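Local coordinates for protein transcriptional regulator (Actinomyces oris, PDB 5V8C) that acts as a LytR-Cps2A-Psr family phosphotransferase that mediates glycosylation of a cell wall-anchored surface protein, at residues 99-102 with 103-107. Residues are numbered along the deposited sequence; the frame is centred on the assembly and turned at random.
Sequences NALC and TGLGI
Leu101 and Ile107 meet near the C-terminal end of helix 94-105, and the carbonyl of Leu101 does double duty there. Its O takes Leu105 N at 2.8 Å, the regular bond four residues on, and also Ile107 N at 3.2 Å. The two donors come from opposite faces of the carbonyl plane, both well out of it, the second with a nearly straight N-H (172°). The two carbonyls just before it accept in the ordinary helical way: Asn99 O from Thr103 N (3.0 Å), Ala100 O from Gly104 N (2.8 Å). This is glycine C-capping of the alphaL kind, though its defining bond, Gly106 N to Cys102 O (3.0 Å), is weak: Gly106 leaves helical geometry with positive phi (79°), turning the chain so that Ile107 can reach back six residues. Beside these bonds, the Leu101 and Ile107 side chains lie alongside, CB against CG1 at 3.8 Å, while Leu101 CD2 touches Leu105 CD1 at 4.0 Å. A chi1 of 80° sets Thr103 CG2 against Asn99 O (3.4 Å) and gives OG1 to Asn77 O and Ser78 O, which must share its single proton. Asn99 OD1 accepts from Gln95 NE2. Cys102 SG, anti to its own N, forms the disulfide with Cys288, pinning the C-terminal tail to this helix.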
# COMPACT_ATOMS: atom_id res chain seq x y z
N ASN A 99 -10.42 -8.69 8.40
CA ASN A 99 -11.14 -8.67 9.66
C ASN A 99 -10.52 -7.72 10.68
O ASN A 99 -11.25 -6.95 11.31
CB ASN A 99 -11.29 -10.08 10.22
CG ASN A 99 -12.22 -10.97 9.42
OD1 ASN A 99 -12.92 -10.53 8.50
ND2 ASN A 99 -12.25 -12.24 9.75
N ALA A 100 -9.18 -7.73 10.82
CA ALA A 100 -8.44 -6.86 11.74
C ALA A 100 -8.68 -5.38 11.47
O ALA A 100 -9.01 -4.64 12.39
CB ALA A 100 -6.95 -7.18 11.69
N LEU A 101 -8.57 -4.95 10.20
CA LEU A 101 -8.81 -3.56 9.79
C LEU A 101 -10.20 -3.05 10.18
O LEU A 101 -10.36 -1.90 10.58
CB LEU A 101 -8.55 -3.37 8.30
CG LEU A 101 -7.09 -3.39 7.91
CD1 LEU A 101 -6.93 -3.23 6.43
CD2 LEU A 101 -6.30 -2.30 8.65
N CYS A 102 -11.20 -3.95 10.10
CA CYS A 102 -12.57 -3.67 10.50
C CYS A 102 -12.70 -3.49 12.02
O CYS A 102 -13.15 -2.45 12.49
CB CYS A 102 -13.49 -4.76 9.97
SG CYS A 102 -15.21 -4.59 10.53
N THR A 103 -12.33 -4.52 12.80
CA THR A 103 -12.47 -4.46 14.25
C THR A 103 -11.52 -3.46 14.93
O THR A 103 -11.78 -3.03 16.05
CB THR A 103 -12.37 -5.86 14.89
OG1 THR A 103 -11.00 -6.24 15.01
CG2 THR A 103 -13.13 -6.92 14.14
N GLY A 104 -10.42 -3.10 14.25
CA GLY A 104 -9.40 -2.21 14.79
C GLY A 104 -9.43 -0.78 14.30
O GLY A 104 -9.09 0.14 15.05
N LEU A 105 -9.77 -0.57 13.03
CA LEU A 105 -9.79 0.79 12.49
C LEU A 105 -11.14 1.20 11.96
O LEU A 105 -11.38 2.39 11.74
CB LEU A 105 -8.70 0.98 11.42
CG LEU A 105 -7.26 0.95 11.92
CD1 LEU A 105 -6.29 1.04 10.77
CD2 LEU A 105 -6.99 2.04 12.96
N GLY A 106 -12.02 0.22 11.77
CA GLY A 106 -13.37 0.42 11.25
C GLY A 106 -13.40 0.57 9.74
O GLY A 106 -14.29 1.23 9.21
N ILE A 107 -12.42 -0.03 9.04
CA ILE A 107 -12.41 0.08 7.59
C ILE A 107 -13.07 -1.18 6.97
O ILE A 107 -12.51 -2.28 7.01
CB ILE A 107 -11.03 0.49 6.95
CG1 ILE A 107 -10.27 -0.69 6.31
CG2 ILE A 107 -10.12 1.28 7.90
CD1 ILE A 107 -10.48 -0.77 4.81